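PDB 4MNK: chitinase A from Cycas revoluta, which probably hydrolyses chitin as a class V, family 18 chitinase and is captured here with N-acetylglucosamine units in its binding sites. Local coordinates for residues Met190-His195 against Phe326-Asn331; Gly203-Leu208 against Arg243-Lys248; Val253-Pro258 against Asn299-Tyr304; Val285-Thr288 against Ala293-Tyr296. All blocks are in the same frame, centred on the assembly; numbering follows the deposited sequence. Where two conformers were deposited one is given.

Overall arrangement
Contact 1 is the buried member of the set: its centre lies about 6 Å from that of the chain, and its chemistry is aromatic packing beside bound sugar, with Tyr192 and Trp328 bonding to it. Contacts 2, 3 and 4 lie farther out, with centres about 19 to 24 Å from the chain centre, and are partly buried. Strand 234-247 bridges the two regions, carrying Arg243 of contact 2 beside Asp193 of contact 1 and Trp245 beside Trp301 of contact 3. Strand 300-304 then pairs with strand 292-297, so contacts 2, 3 and 4 follow one another across adjoining strands. Their chemistry shifts from proline and tryptophan packing, through one indole-to-carbonyl bond, to regular antiparallel backbone pairing.

Contact 1: residues Met190-His195 against Phe326-Asn331; sequences MAYDFH and FFWSVN. With NAG (2-acetamido-2-deoxy-beta-D-glucopyranose), chain B; NAG (2-acetamido-2-deoxy-beta-D-glucopyranose), chain C; NAG (2-acetamido-2-deoxy-beta-D-glucopyranose), chain D; NAG (2-acetamido-2-deoxy-beta-D-glucopyranose), chain E.
Tyr192 and Phe326 cross at about a right angle, the phenol oxygen Tyr192 OH lying in the plane of the Phe326 ring at its edge, 3.3 Å from Phe326 CE1. Met190 CG reaches the same ring at Phe326 CZ over a looser 4.2 Å. Trp328 extends this wall into the sugar. Its CB lies 3.6 Å from Tyr192 OH, and with CG anti to the backbone N (chi1 175°) the indole is carried past the tyrosine. The next atom, CG, comes near O7 of the chain B sugar. The NE1 edge donates to O7 of the chain D sugar (2.9 Å, N-H...O angle 157°), while CZ2 approaches O3 of the chain B sugar. That sugar covers one face of the indole, its C3 standing 3.5 Å above the plane toward the rim; Ser329 CB covers the opposite face, after the cis peptide bond between Trp328 and Ser329. A tryptophan at the end of the last barrel strand, followed by a cis peptide, is a familiar feature of family 18 TIM barrels, where it floors the sugar site. Tyr192 OH donates to the acetamide oxygen O7 of the chain B sugar (2.5 Å), which lies at the edge of the tyrosine ring, and Met190 SD lies 3.2 Å from O1 of that sugar. Asp118 and Gln332 also hydrogen-bond the bound sugars.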
# COMPACT_ATOMS: atom_id res chain seq x y z
N MET A 190 -3.57 -0.91 4.51
CA MET A 190 -3.36 -2.05 3.62
C MET A 190 -4.50 -3.06 3.75
O MET A 190 -4.35 -4.14 4.33
CB MET A 190 -1.99 -2.68 3.87
CG MET A 190 -0.85 -1.71 3.58
SD MET A 190 0.80 -2.40 3.80
CE MET A 190 0.95 -2.39 5.59
N ALA A 191 -5.65 -2.68 3.18
CA ALA A 191 -6.88 -3.46 3.29
C ALA A 191 -6.96 -4.57 2.23
O ALA A 191 -7.86 -4.60 1.39
CB ALA A 191 -8.08 -2.53 3.19
N TYR A 192 -6.00 -5.48 2.29
CA TYR A 192 -5.92 -6.61 1.37
C TYR A 192 -5.05 -7.71 1.96
O TYR A 192 -4.56 -7.58 3.09
CB TYR A 192 -5.43 -6.17 -0.02
CG TYR A 192 -4.30 -5.16 -0.02
CD1 TYR A 192 -2.97 -5.56 0.08
CD2 TYR A 192 -4.57 -3.80 -0.15
CE1 TYR A 192 -1.93 -4.63 0.08
CE2 TYR A 192 -3.54 -2.86 -0.16
CZ TYR A 192 -2.23 -3.28 -0.05
OH TYR A 192 -1.23 -2.33 -0.06
N ASP A 193 -4.88 -8.79 1.20
CA ASP A 193 -4.18 -10.00 1.65
C ASP A 193 -4.85 -10.65 2.86
O ASP A 193 -4.18 -11.18 3.75
CB ASP A 193 -2.68 -9.73 1.87
CG ASP A 193 -1.91 -9.55 0.57
OD1 ASP A 193 -2.39 -10.01 -0.49
OD2 ASP A 193 -0.82 -8.95 0.61
N PHE A 194 -6.18 -10.59 2.88
CA PHE A 194 -6.97 -11.25 3.93
C PHE A 194 -7.02 -12.76 3.73
O PHE A 194 -7.18 -13.51 4.69
CB PHE A 194 -8.41 -10.72 3.96
CG PHE A 194 -8.52 -9.23 4.11
CD1 PHE A 194 -7.67 -8.53 4.96
CD2 PHE A 194 -9.51 -8.53 3.43
CE1 PHE A 194 -7.78 -7.15 5.10
CE2 PHE A 194 -9.63 -7.15 3.57
CZ PHE A 194 -8.76 -6.47 4.41
N HIS A 195 -6.91 -13.18 2.47
CA HIS A 195 -7.00 -14.58 2.09
C HIS A 195 -6.06 -14.86 0.93
O HIS A 195 -5.77 -13.97 0.14
CB HIS A 195 -8.44 -14.95 1.72
CG HIS A 195 -9.41 -14.72 2.83
ND1 HIS A 195 -9.40 -15.45 4.00
CD2 HIS A 195 -10.42 -13.83 2.96
CE1 HIS A 195 -10.35 -15.02 4.80
NE2 HIS A 195 -10.99 -14.03 4.19
N PHE A 326 -5.78 4.38 -2.07
CA PHE A 326 -4.51 4.12 -2.76
C PHE A 326 -4.54 2.79 -3.49
O PHE A 326 -5.29 1.89 -3.12
CB PHE A 326 -3.29 4.24 -1.82
CG PHE A 326 -3.01 3.01 -0.99
CD1 PHE A 326 -2.31 1.93 -1.53
CD2 PHE A 326 -3.38 2.96 0.35
CE1 PHE A 326 -2.02 0.81 -0.76
CE2 PHE A 326 -3.09 1.84 1.13
CZ PHE A 326 -2.41 0.76 0.57
N PHE A 327 -3.71 2.68 -4.53
CA PHE A 327 -3.53 1.43 -5.25
C PHE A 327 -2.11 0.91 -5.09
O PHE A 327 -1.14 1.65 -5.30
CB PHE A 327 -3.80 1.63 -6.75
CG PHE A 327 -5.25 1.81 -7.10
CD1 PHE A 327 -5.73 3.05 -7.50
CD2 PHE A 327 -6.13 0.73 -7.04
CE1 PHE A 327 -7.07 3.21 -7.85
CE2 PHE A 327 -7.47 0.88 -7.38
CZ PHE A 327 -7.94 2.12 -7.78
N TRP A 328 -2.00 -0.36 -4.72
CA TRP A 328 -0.74 -1.09 -4.84
C TRP A 328 -0.94 -2.20 -5.88
O TRP A 328 -1.78 -3.07 -5.66
CB TRP A 328 -0.30 -1.73 -3.51
CG TRP A 328 0.93 -2.56 -3.74
CD1 TRP A 328 0.97 -3.86 -4.16
CD2 TRP A 328 2.29 -2.12 -3.64
NE1 TRP A 328 2.28 -4.26 -4.31
CE2 TRP A 328 3.11 -3.22 -3.99
CE3 TRP A 328 2.89 -0.92 -3.26
CZ2 TRP A 328 4.50 -3.14 -3.99
CZ3 TRP A 328 4.28 -0.84 -3.26
CH2 TRP A 328 5.07 -1.94 -3.62
N SER A 329 -0.21 -2.20 -7.00
CA SER A 329 0.75 -1.18 -7.42
C SER A 329 0.45 -0.88 -8.89
O SER A 329 -0.06 -1.74 -9.61
CB SER A 329 2.20 -1.66 -7.23
OG SER A 329 2.45 -2.89 -7.90
N VAL A 330 0.77 0.34 -9.33
CA VAL A 330 0.23 0.85 -10.60
C VAL A 330 0.71 0.13 -11.86
O VAL A 330 0.03 0.17 -12.89
CB VAL A 330 0.40 2.39 -10.73
CG1 VAL A 330 -0.33 3.11 -9.60
CG2 VAL A 330 1.88 2.79 -10.78
N ASN A 331 1.87 -0.52 -11.79
CA ASN A 331 2.38 -1.33 -12.89
C ASN A 331 1.51 -2.56 -13.17
O ASN A 331 1.62 -3.16 -14.24
CB ASN A 331 3.81 -1.78 -12.61
CG ASN A 331 3.91 -2.66 -11.38
OD1 ASN A 331 4.39 -3.80 -11.45
ND2 ASN A 331 3.46 -2.15 -10.26
C1 NAG B . 2.19 -5.14 1.08
C2 NAG B . 3.42 -4.30 0.70
C3 NAG B . 3.84 -4.54 -0.75
C4 NAG B . 3.82 -6.02 -1.15
C5 NAG B . 2.51 -6.67 -0.69
C6 NAG B . 2.42 -8.16 -1.04
C7 NAG B . 2.20 -2.14 0.44
C8 NAG B . 2.21 -0.68 0.78
N2 NAG B . 3.21 -2.87 0.92
O1 NAG B . 1.97 -5.07 2.47
O3 NAG B . 5.12 -3.99 -0.96
O4 NAG B . 3.93 -6.09 -2.56
O5 NAG B . 2.37 -6.50 0.70
O6 NAG B . 3.45 -8.88 -0.40
O7 NAG B . 1.29 -2.59 -0.26
C1 NAG C . -2.31 -13.62 6.87
C2 NAG C . -1.98 -12.19 6.45
C3 NAG C . -1.28 -12.13 5.09
C4 NAG C . -0.14 -13.14 4.99
C5 NAG C . -0.57 -14.52 5.51
C6 NAG C . 0.58 -15.52 5.52
C7 NAG C . -3.60 -10.65 7.47
C8 NAG C . -4.86 -9.86 7.28
N2 NAG C . -3.19 -11.37 6.42
O3 NAG C . -0.79 -10.82 4.89
O4 NAG C . 0.26 -13.24 3.63
O5 NAG C . -1.14 -14.42 6.81
O6 NAG C . 1.58 -15.10 6.43
O7 NAG C . -3.01 -10.62 8.55
C1 NAG D . 5.15 -6.74 -2.95
C2 NAG D . 4.96 -7.33 -4.34
C3 NAG D . 6.23 -8.05 -4.80
C4 NAG D . 7.48 -7.18 -4.62
C5 NAG D . 7.50 -6.44 -3.27
C6 NAG D . 8.57 -5.35 -3.24
C7 NAG D . 2.68 -7.94 -4.97
C8 NAG D . 1.61 -8.99 -4.91
N2 NAG D . 3.83 -8.24 -4.37
O3 NAG D . 6.09 -8.41 -6.15
O4 NAG D . 8.63 -8.01 -4.68
O5 NAG D . 6.24 -5.84 -2.98
O6 NAG D . 8.24 -4.31 -4.14
O7 NAG D . 2.47 -6.88 -5.55
C1 NAG E . -5.49 -15.71 10.58
C2 NAG E . -4.03 -16.15 10.64
C3 NAG E . -3.11 -15.16 9.91
C4 NAG E . -3.65 -14.68 8.57
C5 NAG E . -5.13 -14.31 8.72
C6 NAG E . -5.80 -13.87 7.42
C7 NAG E . -3.54 -17.43 12.67
C8 NAG E . -3.09 -17.37 14.10
N2 NAG E . -3.61 -16.27 12.03
O1 NAG E . -6.32 -16.75 11.05
O3 NAG E . -1.83 -15.75 9.74
O4 NAG E . -2.90 -13.55 8.19
O5 NAG E . -5.86 -15.40 9.25
O6 NAG E . -5.82 -14.93 6.48
O7 NAG E . -3.81 -18.52 12.15

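Contact 2: residues Gly203-Leu208 against Arg243-Lys248; sequences GAPAAL and RSWLLK
Pro205 sets its ring against the aliphatic root of Arg243, and this is the closest side-chain meeting of the two segments: Pro205 CG lies 3.6 Å from Arg243 CB, and Pro205 CB 3.8 Å from Arg243 CG. The two side chains cross at a slant, so methylenes meet methylenes while the guanidinium group is carried elsewhere. The second patch is formed by the far corner of an indole and a piece of backbone. Trp245 CH2 sits 3.5 Å from Gly203 O and equally 3.5 Å from Gly203 N, the carbonyl oxygen approaching obliquely. Pro205 CG links the patches loosely, at the edge of the Trp245 ring and 4.5 Å from CH2.

One shell out, polar bonds fix the ends of both long side chains. Arg243 bends at its second torsion (chi2 -80°), which turns the chain away from the proline and brings NE to Asp193 OD1, a salt bridge to the loop that lines the sugar site; Arg243 itself belongs to that pocket and touches a bound sugar. The indole of Trp245 is held by NE1, which donates to Glu199 O, and its ring meets that of Trp301 with planes at about 75°. Pro205 is tied by a backbone bond to Phe194.

In the fold, the loop between strand 186-190 and helix 217-227 here packs on the outer end of strand 234-247, whose other neighbours include strand 300-304 through a backbone bond between Arg243 and Gly303, and strand 259-260 beside Trp245.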
# COMPACT_ATOMS: atom_id res chain seq x y z
N GLY A 203 -11.05 -17.75 -1.31
CA GLY A 203 -11.71 -16.66 -0.60
C GLY A 203 -11.46 -15.33 -1.28
O GLY A 203 -10.71 -15.25 -2.25
N ALA A 204 -12.10 -14.28 -0.76
CA ALA A 204 -11.95 -12.93 -1.30
C ALA A 204 -10.80 -12.22 -0.59
O ALA A 204 -10.93 -11.84 0.58
CB ALA A 204 -13.25 -12.16 -1.13
N PRO A 205 -9.66 -12.03 -1.29
CA PRO A 205 -8.44 -11.54 -0.64
C PRO A 205 -8.54 -10.12 -0.09
O PRO A 205 -7.77 -9.75 0.80
CB PRO A 205 -7.39 -11.61 -1.75
CG PRO A 205 -7.95 -12.54 -2.76
CD PRO A 205 -9.42 -12.35 -2.71
N ALA A 206 -9.48 -9.32 -0.60
CA ALA A 206 -9.63 -7.94 -0.15
C ALA A 206 -11.10 -7.58 0.13
O ALA A 206 -11.51 -6.44 -0.07
CB ALA A 206 -8.99 -6.98 -1.14
N ALA A 207 -11.86 -8.56 0.61
CA ALA A 207 -13.27 -8.38 0.92
C ALA A 207 -13.55 -7.06 1.65
O ALA A 207 -12.92 -6.77 2.67
CB ALA A 207 -13.78 -9.55 1.75
N LEU A 208 -14.48 -6.28 1.13
CA LEU A 208 -14.93 -5.06 1.81
C LEU A 208 -15.69 -5.41 3.09
O LEU A 208 -15.50 -4.78 4.13
CB LEU A 208 -15.81 -4.21 0.89
CG LEU A 208 -16.39 -2.92 1.48
CD1 LEU A 208 -15.29 -1.99 2.00
CD2 LEU A 208 -17.25 -2.21 0.46
N ARG A 243 -5.13 -12.74 -5.57
CA ARG A 243 -4.52 -13.93 -4.99
C ARG A 243 -5.10 -15.17 -5.67
O ARG A 243 -6.31 -15.27 -5.87
CB ARG A 243 -4.76 -13.99 -3.48
CG ARG A 243 -3.98 -12.95 -2.69
CD ARG A 243 -2.54 -13.38 -2.48
NE ARG A 243 -1.72 -12.30 -1.94
CZ ARG A 243 -0.39 -12.29 -1.97
NH1 ARG A 243 0.28 -13.29 -2.53
NH2 ARG A 243 0.27 -11.26 -1.45
N SER A 244 -4.22 -16.10 -6.03
CA SER A 244 -4.61 -17.25 -6.82
C SER A 244 -4.37 -18.57 -6.11
O SER A 244 -3.45 -18.69 -5.29
CB SER A 244 -3.88 -17.25 -8.16
OG SER A 244 -2.49 -17.42 -7.95
N TRP A 245 -5.20 -19.55 -6.45
CA TRP A 245 -5.13 -20.90 -5.91
C TRP A 245 -5.19 -21.89 -7.06
O TRP A 245 -5.70 -21.58 -8.15
CB TRP A 245 -6.35 -21.18 -5.05
CG TRP A 245 -6.42 -20.58 -3.68
CD1 TRP A 245 -6.11 -21.19 -2.50
CD2 TRP A 245 -6.91 -19.28 -3.34
NE1 TRP A 245 -6.35 -20.34 -1.45
CE2 TRP A 245 -6.84 -19.16 -1.93
CE3 TRP A 245 -7.38 -18.19 -4.08
CZ2 TRP A 245 -7.24 -18.01 -1.25
CZ3 TRP A 245 -7.77 -17.03 -3.40
CH2 TRP A 245 -7.69 -16.95 -2.00
N LEU A 246 -4.70 -23.10 -6.81
CA LEU A 246 -5.01 -24.26 -7.64
C LEU A 246 -6.16 -25.02 -6.99
O LEU A 246 -6.10 -25.34 -5.80
CB LEU A 246 -3.79 -25.16 -7.81
CG LEU A 246 -2.56 -24.56 -8.49
CD1 LEU A 246 -1.41 -25.55 -8.52
CD2 LEU A 246 -2.88 -24.09 -9.91
N LEU A 247 -7.21 -25.28 -7.77
CA LEU A 247 -8.40 -25.96 -7.26
C LEU A 247 -8.17 -27.45 -7.08
O LEU A 247 -7.50 -28.08 -7.90
CB LEU A 247 -9.59 -25.72 -8.19
CG LEU A 247 -10.09 -24.28 -8.35
CD1 LEU A 247 -11.07 -24.19 -9.50
CD2 LEU A 247 -10.71 -23.76 -7.06
N LYS A 248 -8.74 -28.00 -6.02
CA LYS A 248 -8.71 -29.44 -5.79
C LYS A 248 -9.57 -30.16 -6.83
O LYS A 248 -9.17 -31.21 -7.34
CB LYS A 248 -9.17 -29.78 -4.37
CG LYS A 248 -8.92 -31.23 -3.96
CD LYS A 248 -9.21 -31.48 -2.49
CE LYS A 248 -8.04 -31.08 -1.59
NZ LYS A 248 -8.35 -31.31 -0.15

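Contact 3: residues Val253-Pro258 against Asn299-Tyr304; sequences VGIGAP and NVWVGY
Trp301 turns the pyrrole edge of its indole to the backbone of Val253, and here the contact is tight. NE1 donates to Val253 O over 2.7 Å, a short bond but a bent one, with an N-H...O angle of 139°. The oxygen lies in the indole plane, yet the donor stands 57° above the carbonyl plane, so the bond misses the lone pairs. The bend also puts Trp301 CD1 3.2 Å from the same oxygen. An extended first torsion (chi1 -165°) swings the ring out from strand 300-304 to make this reach possible.

Along the six-membered ring the fit slackens. Ile255 CG1 comes to the ring edge at 3.9 Å from Trp301 CZ2, the two side chains crossing at a slant, and Ile255 itself is exposed. It is the second residue of a type II beta turn from Gly254 to Ala257, with Gly256 third, where phi is positive. Thr202 OG1 holds this turn from outside the contact, through Gly254 O and Ala257 N.

The indole stacks on Tyr294 of strand 292-297 and touches Leu247 of strand 234-247. Loop 253-258 borders its edge just before strand 259-260, while Val300 and Val302 face helix 271-279; these strands and this helix are consistent with the small alpha+beta insertion domain of class V family 18 chitinases.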
# COMPACT_ATOMS: atom_id res chain seq x y z
N VAL A 253 -15.92 -24.31 -7.97
CA VAL A 253 -15.29 -23.11 -8.53
C VAL A 253 -15.71 -21.80 -7.86
O VAL A 253 -15.31 -20.72 -8.30
CB VAL A 253 -15.57 -22.99 -10.06
CG1 VAL A 253 -14.89 -24.12 -10.82
CG2 VAL A 253 -17.08 -22.98 -10.34
N GLY A 254 -16.51 -21.90 -6.80
CA GLY A 254 -16.99 -20.71 -6.09
C GLY A 254 -16.08 -20.33 -4.95
O GLY A 254 -14.97 -20.86 -4.81
N ILE A 255 -16.54 -19.38 -4.13
CA ILE A 255 -15.84 -19.01 -2.90
C ILE A 255 -16.00 -20.13 -1.87
O ILE A 255 -17.11 -20.65 -1.69
CB ILE A 255 -16.33 -17.64 -2.35
CG1 ILE A 255 -15.73 -16.50 -3.18
CG2 ILE A 255 -15.98 -17.47 -0.86
CD1 ILE A 255 -16.29 -15.13 -2.88
N GLY A 256 -14.90 -20.50 -1.23
CA GLY A 256 -14.90 -21.59 -0.26
C GLY A 256 -14.62 -22.95 -0.88
O GLY A 256 -14.75 -23.98 -0.21
N ALA A 257 -14.25 -22.97 -2.16
CA ALA A 257 -13.89 -24.20 -2.85
C ALA A 257 -12.53 -24.72 -2.35
O ALA A 257 -11.64 -23.91 -2.10
CB ALA A 257 -13.84 -23.97 -4.35
N PRO A 258 -12.38 -26.05 -2.21
CA PRO A 258 -11.12 -26.62 -1.74
C PRO A 258 -9.97 -26.36 -2.71
O PRO A 258 -10.16 -26.41 -3.93
CB PRO A 258 -11.42 -28.12 -1.66
CG PRO A 258 -12.54 -28.33 -2.61
CD PRO A 258 -13.38 -27.10 -2.49
N ASN A 299 -8.20 -25.64 -13.45
CA ASN A 299 -7.84 -25.71 -12.03
C ASN A 299 -7.29 -24.41 -11.42
O ASN A 299 -6.75 -24.43 -10.31
CB ASN A 299 -6.88 -26.88 -11.77
CG ASN A 299 -5.50 -26.66 -12.36
OD1 ASN A 299 -5.35 -26.01 -13.40
ND2 ASN A 299 -4.48 -27.21 -11.71
N VAL A 300 -7.43 -23.29 -12.12
CA VAL A 300 -6.90 -22.01 -11.63
C VAL A 300 -8.03 -21.07 -11.21
O VAL A 300 -9.00 -20.88 -11.95
CB VAL A 300 -5.97 -21.34 -12.67
CG1 VAL A 300 -5.49 -19.98 -12.19
CG2 VAL A 300 -4.77 -22.24 -12.98
N TRP A 301 -7.90 -20.50 -10.02
CA TRP A 301 -8.91 -19.62 -9.43
C TRP A 301 -8.19 -18.40 -8.87
O TRP A 301 -7.19 -18.54 -8.17
CB TRP A 301 -9.60 -20.36 -8.28
CG TRP A 301 -10.90 -19.79 -7.76
CD1 TRP A 301 -12.16 -20.23 -8.06
CD2 TRP A 301 -11.07 -18.74 -6.80
NE1 TRP A 301 -13.10 -19.51 -7.37
CE2 TRP A 301 -12.46 -18.59 -6.59
CE3 TRP A 301 -10.19 -17.90 -6.10
CZ2 TRP A 301 -12.99 -17.64 -5.70
CZ3 TRP A 301 -10.73 -16.95 -5.22
CH2 TRP A 301 -12.11 -16.83 -5.04
N VAL A 302 -8.71 -17.21 -9.17
CA VAL A 302 -8.09 -15.98 -8.67
C VAL A 302 -9.16 -15.02 -8.12
O VAL A 302 -10.19 -14.82 -8.75
CB VAL A 302 -7.19 -15.31 -9.74
CG1 VAL A 302 -8.00 -14.90 -10.98
CG2 VAL A 302 -6.43 -14.11 -9.16
N GLY A 303 -8.90 -14.47 -6.94
CA GLY A 303 -9.77 -13.46 -6.34
C GLY A 303 -9.11 -12.10 -6.42
O GLY A 303 -7.91 -11.98 -6.15
N TYR A 304 -9.88 -11.07 -6.77
CA TYR A 304 -9.32 -9.76 -7.08
C TYR A 304 -10.41 -8.69 -7.03
O TYR A 304 -11.58 -8.99 -6.78
CB TYR A 304 -8.67 -9.77 -8.47
CG TYR A 304 -9.63 -10.15 -9.58
CD1 TYR A 304 -10.21 -9.18 -10.40
CD2 TYR A 304 -9.99 -11.48 -9.78
CE1 TYR A 304 -11.11 -9.53 -11.40
CE2 TYR A 304 -10.89 -11.84 -10.77
CZ TYR A 304 -11.45 -10.87 -11.58
OH TYR A 304 -12.34 -11.25 -12.55

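Contact 4: residues Val285-Thr288 against Ala293-Tyr296; sequences VFDT and AYAY
Val285 and Tyr294 form a hydrogen-bonded pair in the beta hairpin made by strands 283-287 and 292-297, whose short segments run at 148° to one another, close to antiparallel. Backbone bonds come first. Val285 N donates to Tyr294 O (2.7 Å) and Tyr294 N returns a bond to Val285 O (2.9 Å), both with N-H...O angles of 164°. Next to it, Phe286 and Ala293 form the non-hydrogen-bonded pair, and Ala293 CA brings a C-H to Val285 O at 3.2 Å.

Apolar and aromatic contacts gather on the face that carries Val285 and Tyr294. Val285 CB makes a CH-pi contact with the Tyr294 ring, 3.8 Å from its centroid and 18° off the normal. CG1 of the valine, anti to its own amide nitrogen, runs alongside the phenol and meets OH at 3.5 Å. The other branch, CG2, reaches the edge of the Tyr296 ring, 4.0 Å from CE1. Tyr294 also touches Ile255 of the 253-258 loop, whereas Phe286, on the other face, packs against helix 307-319.

Polar contacts lie toward the turn. Asp287 bonds through OD2 to Thr290 OG1, within the connection between the strands, and its other oxygen, OD1, accepts from a water (2.7 Å); lying in the plane of the Tyr294 ring, the same water hydrogen-bonds Tyr294 OH (2.9 Å).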
# COMPACT_ATOMS: atom_id res chain seq x y z
N VAL A 285 -16.71 -13.72 -12.10
CA VAL A 285 -17.88 -13.68 -11.23
C VAL A 285 -17.74 -12.51 -10.27
O VAL A 285 -16.68 -12.32 -9.67
CB VAL A 285 -18.05 -15.00 -10.43
CG1 VAL A 285 -19.31 -14.96 -9.57
CG2 VAL A 285 -18.07 -16.20 -11.36
N PHE A 286 -18.80 -11.72 -10.12
CA PHE A 286 -18.84 -10.71 -9.08
C PHE A 286 -19.50 -11.30 -7.85
O PHE A 286 -20.57 -11.91 -7.94
CB PHE A 286 -19.59 -9.46 -9.54
CG PHE A 286 -19.77 -8.43 -8.46
CD1 PHE A 286 -21.01 -8.26 -7.85
CD2 PHE A 286 -18.70 -7.64 -8.05
CE1 PHE A 286 -21.18 -7.31 -6.84
CE2 PHE A 286 -18.86 -6.70 -7.04
CZ PHE A 286 -20.10 -6.53 -6.44
N ASP A 287 -18.84 -11.14 -6.70
CA ASP A 287 -19.39 -11.63 -5.44
C ASP A 287 -19.92 -10.48 -4.61
O ASP A 287 -19.16 -9.74 -3.98
CB ASP A 287 -18.34 -12.41 -4.66
CG ASP A 287 -18.94 -13.15 -3.49
OD1 ASP A 287 -19.73 -14.09 -3.73
OD2 ASP A 287 -18.64 -12.79 -2.33
N THR A 288 -21.24 -10.33 -4.58
CA THR A 288 -21.86 -9.22 -3.87
C THR A 288 -21.71 -9.32 -2.35
O THR A 288 -21.65 -8.30 -1.66
CB THR A 288 -23.33 -9.02 -4.29
OG1 THR A 288 -23.81 -7.78 -3.75
CG2 THR A 288 -24.23 -10.16 -3.81
N ALA A 293 -14.37 -9.76 -6.79
CA ALA A 293 -14.52 -10.57 -7.99
C ALA A 293 -13.64 -11.80 -7.90
O ALA A 293 -12.67 -11.84 -7.14
CB ALA A 293 -14.16 -9.76 -9.22
N TYR A 294 -14.00 -12.81 -8.67
CA TYR A 294 -13.11 -13.93 -8.90
C TYR A 294 -13.25 -14.45 -10.32
O TYR A 294 -14.24 -14.18 -10.99
CB TYR A 294 -13.28 -15.04 -7.85
CG TYR A 294 -14.66 -15.67 -7.74
CD1 TYR A 294 -14.96 -16.84 -8.43
CD2 TYR A 294 -15.62 -15.13 -6.89
CE1 TYR A 294 -16.22 -17.44 -8.31
CE2 TYR A 294 -16.88 -15.73 -6.76
CZ TYR A 294 -17.17 -16.88 -7.47
OH TYR A 294 -18.41 -17.46 -7.34
N ALA A 295 -12.23 -15.16 -10.77
CA ALA A 295 -12.23 -15.74 -12.11
C ALA A 295 -11.58 -17.10 -12.05
O ALA A 295 -10.65 -17.33 -11.28
CB ALA A 295 -11.50 -14.83 -13.09
N TYR A 296 -12.09 -18.02 -12.87
CA TYR A 296 -11.57 -19.38 -12.87
C TYR A 296 -11.57 -19.99 -14.27
O TYR A 296 -12.41 -19.66 -15.10
CB TYR A 296 -12.37 -20.27 -11.90
CG TYR A 296 -13.83 -20.41 -12.26
CD1 TYR A 296 -14.78 -19.53 -11.75
CD2 TYR A 296 -14.26 -21.42 -13.11
CE1 TYR A 296 -16.13 -19.65 -12.08
CE2 TYR A 296 -15.61 -21.55 -13.46
CZ TYR A 296 -16.53 -20.66 -12.93
OH TYR A 296 -17.86 -20.80 -13.27
O HOH W 1 -20.19 -15.61 -5.92